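Local structure of thiamine pyrophosphokinase (Candida albicans, 2G9Z) at residues V65-N70 with V88-G93; L280-N285 with D329-N334. The protein catalyses the transfer of pyrophosphate from ATP to thiamine, making the cofactor thiamine diphosphate in a magnesium-dependent reaction. All coordinates share one frame; numbering follows the deposited sequence.

Contact 1: residues V65-N70 with V88-G93; sequences VLLILN and VCADGG. With MG (magnesium ion), chain C.
V88 N donates to L66 O, V88 O accepts from I68 N and A90 N donates to I68 O, the ladder that joins parallel neighbours in a beta-alpha-beta unit (strand 64-68, helix 77-81, strand 86-90) of the kinase's catalytic part. The first two bonds are both 2.7 Å long and nearly straight, with each N-H meeting its carbonyl almost end-on. The third differs: A90 N approaches I68 O at 2.9 Å, tilted 32° from the carbonyl plane. That oxygen also receives a CA-H of G93 at 3.2 Å (G93 CA to I68 O). L69 O lies 3.3 Å from G93 CA, so the glycine CA faces two carbonyl oxygens. Past the last rung N70 N no longer reaches A90 O directly (4.4 Å), and a water bridges the two, accepting from N70 N and donating to A90 O. A90 O serves twice, since G93 N closes a type II' turn onto it at 2.8 Å.

L67 CG lies anti to its backbone N (chi1 175°), and CD1 meets V88 CG1 at 3.8 Å, the two side chains crossing at a slant; L69 CD1 rests on A90 CB. Helix 155-170 packs over L67 and A90, while C89 on the other face meets helix 93-100.

The turn carries D91 to the metal site, where D126, D128 and D155 bind the same magnesium. Backbone N-H groups of S129 and I130 hold its carboxylate oxygens, and D91 OD2 reaches the magnesium at 2.3 Å.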
loop_
_atom_site.group_PDB
_atom_site.type_symbol
_atom_site.label_atom_id
_atom_site.label_comp_id
_atom_site.label_asym_id
_atom_site.label_seq_id
_atom_site.Cartn_x
_atom_site.Cartn_y
_atom_site.Cartn_z
ATOM N N VAL A 65 17.563 9.446 11.807
ATOM C CA VAL A 65 16.376 9.669 12.608
ATOM C C VAL A 65 15.489 8.442 12.477
ATOM O O VAL A 65 15.381 7.868 11.392
ATOM C CB VAL A 65 15.568 10.878 12.089
ATOM C CG1 VAL A 65 14.310 11.065 12.932
ATOM C CG2 VAL A 65 16.429 12.124 12.101
ATOM N N LEU A 66 14.867 8.044 13.581
ATOM C CA LEU A 66 13.947 6.916 13.585
ATOM C C LEU A 66 12.555 7.456 13.895
ATOM O O LEU A 66 12.341 8.081 14.936
ATOM C CB LEU A 66 14.341 5.887 14.649
ATOM C CG LEU A 66 13.390 4.692 14.812
ATOM C CD1 LEU A 66 13.332 3.907 13.511
ATOM C CD2 LEU A 66 13.860 3.793 15.945
ATOM N N LEU A 67 11.617 7.239 12.982
ATOM C CA LEU A 67 10.249 7.692 13.173
ATOM C C LEU A 67 9.392 6.448 13.350
ATOM O O LEU A 67 9.366 5.576 12.481
ATOM C CB LEU A 67 9.783 8.502 11.964
ATOM C CG LEU A 67 8.322 8.964 11.949
ATOM C CD1 LEU A 67 7.955 9.642 13.268
ATOM C CD2 LEU A 67 8.121 9.925 10.776
ATOM N N ILE A 68 8.693 6.368 14.477
ATOM C CA ILE A 68 7.868 5.204 14.778
ATOM C C ILE A 68 6.374 5.472 14.764
ATOM O O ILE A 68 5.852 6.196 15.614
ATOM C CB ILE A 68 8.241 4.622 16.159
ATOM C CG1 ILE A 68 9.752 4.374 16.220
ATOM C CG2 ILE A 68 7.457 3.327 16.415
ATOM C CD1 ILE A 68 10.268 4.038 17.600
ATOM N N LEU A 69 5.681 4.885 13.796
ATOM C CA LEU A 69 4.243 5.055 13.716
ATOM C C LEU A 69 3.531 3.929 14.464
ATOM O O LEU A 69 4.172 3.043 15.025
ATOM C CB LEU A 69 3.785 5.142 12.257
ATOM C CG LEU A 69 3.768 6.589 11.736
ATOM C CD1 LEU A 69 5.150 7.220 11.872
ATOM C CD2 LEU A 69 3.310 6.606 10.281
ATOM N N ASN A 70 2.205 3.965 14.453
ATOM C CA ASN A 70 1.392 3.013 15.194
ATOM C C ASN A 70 1.077 1.624 14.624
ATOM O O ASN A 70 0.024 1.409 14.030
ATOM C CB ASN A 70 0.089 3.713 15.590
ATOM C CG ASN A 70 -0.711 2.927 16.608
ATOM O OD1 ASN A 70 -0.163 2.117 17.357
ATOM N ND2 ASN A 70 -2.014 3.175 16.653
ATOM N N VAL A 88 11.665 9.599 17.079
ATOM C CA VAL A 88 10.369 10.260 17.204
ATOM C C VAL A 88 9.215 9.269 17.091
ATOM O O VAL A 88 9.195 8.441 16.179
ATOM C CB VAL A 88 10.173 11.314 16.090
ATOM C CG1 VAL A 88 8.796 11.962 16.215
ATOM C CG2 VAL A 88 11.278 12.351 16.149
ATOM N N CYS A 89 8.262 9.350 18.015
ATOM C CA CYS A 89 7.086 8.489 17.966
ATOM C C CYS A 89 5.902 9.330 17.518
ATOM O O CYS A 89 5.638 10.394 18.078
ATOM C CB CYS A 89 6.759 7.888 19.336
ATOM S SG CYS A 89 7.886 6.628 19.916
ATOM N N ALA A 90 5.201 8.867 16.493
ATOM C CA ALA A 90 4.026 9.577 16.013
ATOM C C ALA A 90 2.833 9.008 16.776
ATOM O O ALA A 90 2.380 7.903 16.487
ATOM C CB ALA A 90 3.849 9.358 14.504
ATOM N N ASP A 91 2.350 9.754 17.768
ATOM C CA ASP A 91 1.204 9.348 18.584
ATOM C C ASP A 91 1.258 7.872 18.979
ATOM O O ASP A 91 2.116 7.469 19.762
ATOM C CB ASP A 91 -0.104 9.640 17.839
ATOM C CG ASP A 91 -1.330 9.566 18.743
ATOM O OD1 ASP A 91 -1.200 9.187 19.920
ATOM O OD2 ASP A 91 -2.438 9.886 18.278
ATOM N N GLY A 92 0.347 7.074 18.426
ATOM C CA GLY A 92 0.292 5.652 18.729
ATOM C C GLY A 92 1.621 4.923 18.653
ATOM O O GLY A 92 1.796 3.877 19.276
ATOM N N GLY A 93 2.558 5.465 17.883
ATOM C CA GLY A 93 3.865 4.844 17.766
ATOM C C GLY A 93 4.525 4.655 19.122
ATOM O O GLY A 93 5.398 3.800 19.281
HETATM MG MG MG C . -3.300 10.395 16.161
HETATM O O HOH W 1 1.361 6.887 13.683
HETATM O O HOH W 2 -3.394 8.157 15.403
#

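Contact 2: residues L280-N285 with D329-N334; sequences LLPLSN and DDIVMN
I331 lays the end of its side chain across the L281-P282 peptide: CG1 sits 3.3 Å from L281 O, and CD1 reaches P282 N at 3.8 Å. With CG1 anti to the backbone N (chi1 -175°), the chain extends to touch L280 CB and P282 CB. In the antiparallel ladder L281 and V332 are the hydrogen-bonded pair: L281 N to V332 O is firm at 2.7 Å, its return, V332 N to L281 O, weak at 3.3 Å. L281 O also takes a weak bond from L283 N in the inverse gamma turn centred on P282, and V332 N has a second weak partner in Y228 OH.

On one face L280 and M333 run side by side, CD1 of L280 against CE of M333 at 4.1 Å. On the other, L281 CD1 meets V332 CG1 and, nearly at right angles, the side chain of N334, whose ND2 bonds to D218 of the second subunit. A water bridges S284 OG and D330 O, while the D330 carboxylate accepts from N231 ND2 and the backbone N of K253. Aliphatic packing thus continues the join where direct backbone bonding weakens, and water spans the wider polar end.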
loop_
_atom_site.group_PDB
_atom_site.type_symbol
_atom_site.label_atom_id
_atom_site.label_comp_id
_atom_site.label_asym_id
_atom_site.label_seq_id
_atom_site.Cartn_x
_atom_site.Cartn_y
_atom_site.Cartn_z
ATOM N N LEU A 280 9.244 -1.556 -8.872
ATOM C CA LEU A 280 9.397 -0.146 -9.219
ATOM C C LEU A 280 7.969 0.331 -9.378
ATOM O O LEU A 280 7.265 -0.099 -10.282
ATOM C CB LEU A 280 10.190 0.004 -10.519
ATOM C CG LEU A 280 11.670 -0.369 -10.373
ATOM C CD1 LEU A 280 11.819 -1.882 -10.296
ATOM C CD2 LEU A 280 12.460 0.176 -11.555
ATOM N N LEU A 281 7.547 1.221 -8.488
ATOM C CA LEU A 281 6.162 1.670 -8.464
ATOM C C LEU A 281 5.931 3.134 -8.816
ATOM O O LEU A 281 6.273 4.032 -8.051
ATOM C CB LEU A 281 5.606 1.339 -7.077
ATOM C CG LEU A 281 6.259 0.022 -6.612
ATOM C CD1 LEU A 281 6.030 -0.210 -5.141
ATOM C CD2 LEU A 281 5.731 -1.139 -7.450
ATOM N N PRO A 282 5.333 3.388 -9.991
ATOM C CA PRO A 282 5.047 4.746 -10.468
ATOM C C PRO A 282 3.796 5.300 -9.789
ATOM O O PRO A 282 2.716 5.334 -10.380
ATOM C CB PRO A 282 4.864 4.541 -11.966
ATOM C CG PRO A 282 4.174 3.214 -12.030
ATOM C CD PRO A 282 4.907 2.379 -10.981
ATOM N N LEU A 283 3.957 5.741 -8.547
ATOM C CA LEU A 283 2.845 6.259 -7.763
ATOM C C LEU A 283 2.681 7.780 -7.738
ATOM O O LEU A 283 1.870 8.298 -6.970
ATOM C CB LEU A 283 2.957 5.720 -6.334
ATOM C CG LEU A 283 2.820 4.193 -6.261
ATOM C CD1 LEU A 283 3.242 3.661 -4.900
ATOM C CD2 LEU A 283 1.379 3.821 -6.567
ATOM N N SER A 284 3.428 8.500 -8.569
ATOM C CA SER A 284 3.319 9.962 -8.594
ATOM C C SER A 284 2.386 10.459 -9.698
ATOM O O SER A 284 1.812 9.671 -10.441
ATOM C CB SER A 284 4.695 10.595 -8.798
ATOM O OG SER A 284 5.107 10.464 -10.145
ATOM N N ASN A 285 2.260 11.780 -9.804
ATOM C CA ASN A 285 1.404 12.402 -10.806
ATOM C C ASN A 285 2.177 12.680 -12.095
ATOM O O ASN A 285 1.707 13.407 -12.970
ATOM C CB ASN A 285 0.814 13.706 -10.250
ATOM C CG ASN A 285 1.858 14.794 -10.080
ATOM O OD1 ASN A 285 3.046 14.514 -9.925
ATOM N ND2 ASN A 285 1.412 16.046 -10.091
ATOM N N ASP A 329 11.850 10.237 -14.101
ATOM C CA ASP A 329 11.240 10.999 -13.006
ATOM C C ASP A 329 11.302 10.157 -11.747
ATOM O O ASP A 329 11.481 8.936 -11.821
ATOM C CB ASP A 329 9.774 11.316 -13.310
ATOM C CG ASP A 329 9.564 12.753 -13.718
ATOM O OD1 ASP A 329 9.968 13.649 -12.949
ATOM O OD2 ASP A 329 8.991 12.984 -14.802
ATOM N N ASP A 330 11.147 10.796 -10.592
ATOM C CA ASP A 330 11.196 10.069 -9.331
ATOM C C ASP A 330 10.234 8.888 -9.375
ATOM O O ASP A 330 9.146 8.974 -9.949
ATOM C CB ASP A 330 10.811 10.968 -8.148
ATOM C CG ASP A 330 11.835 12.062 -7.866
ATOM O OD1 ASP A 330 12.965 12.006 -8.403
ATOM O OD2 ASP A 330 11.507 12.979 -7.081
ATOM N N ILE A 331 10.645 7.780 -8.774
ATOM C CA ILE A 331 9.798 6.605 -8.726
ATOM C C ILE A 331 10.151 5.785 -7.498
ATOM O O ILE A 331 11.316 5.682 -7.107
ATOM C CB ILE A 331 9.938 5.744 -10.014
ATOM C CG1 ILE A 331 8.931 4.581 -9.981
ATOM C CG2 ILE A 331 11.365 5.230 -10.150
ATOM C CD1 ILE A 331 8.870 3.768 -11.292
ATOM N N VAL A 332 9.127 5.214 -6.884
ATOM C CA VAL A 332 9.292 4.403 -5.691
ATOM C C VAL A 332 9.834 3.012 -5.993
ATOM O O VAL A 332 9.464 2.394 -6.987
ATOM C CB VAL A 332 7.940 4.220 -4.961
ATOM C CG1 VAL A 332 8.067 3.167 -3.870
ATOM C CG2 VAL A 332 7.481 5.549 -4.377
ATOM N N MET A 333 10.711 2.528 -5.122
ATOM C CA MET A 333 11.244 1.180 -5.247
ATOM C C MET A 333 11.167 0.485 -3.890
ATOM O O MET A 333 11.461 1.081 -2.853
ATOM C CB MET A 333 12.704 1.181 -5.725
ATOM C CG MET A 333 13.336 -0.215 -5.701
ATOM S SD MET A 333 14.922 -0.343 -6.588
ATOM C CE MET A 333 14.730 -1.904 -7.430
ATOM N N ASN A 334 10.733 -0.769 -3.903
ATOM C CA ASN A 334 10.674 -1.555 -2.686
ATOM C C ASN A 334 11.567 -2.757 -2.916
ATOM O O ASN A 334 11.641 -3.279 -4.027
ATOM C CB ASN A 334 9.248 -2.035 -2.380
ATOM C CG ASN A 334 8.761 -3.096 -3.352
ATOM O OD1 ASN A 334 8.597 -2.837 -4.540
ATOM N ND2 ASN A 334 8.517 -4.297 -2.844
HETATM O O HOH W 3 7.638 11.261 -10.313
#

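Contacts 1 and 2 belong to the same long mixed sheet but lie on opposite sides of the chain's centre, with their centres 24 Å apart and nearest atoms about 15 Å apart. The parallel contact 1 belongs to the catalytic part and the antiparallel contact 2 to the vitamin B1 binding part; strands 205-210, 237-242 and 246-251 connect them across the sheet. Contact 1 supplies a magnesium ligand, and the N70 side chain is about 7 Å from the imido analogue of thiamine diphosphate bound at the magnesium aspartates. The L280 side chain is about 7 Å from a second analogue, in a separate pocket that includes W303 and S312. Of the two, only contact 2 touches the second subunit.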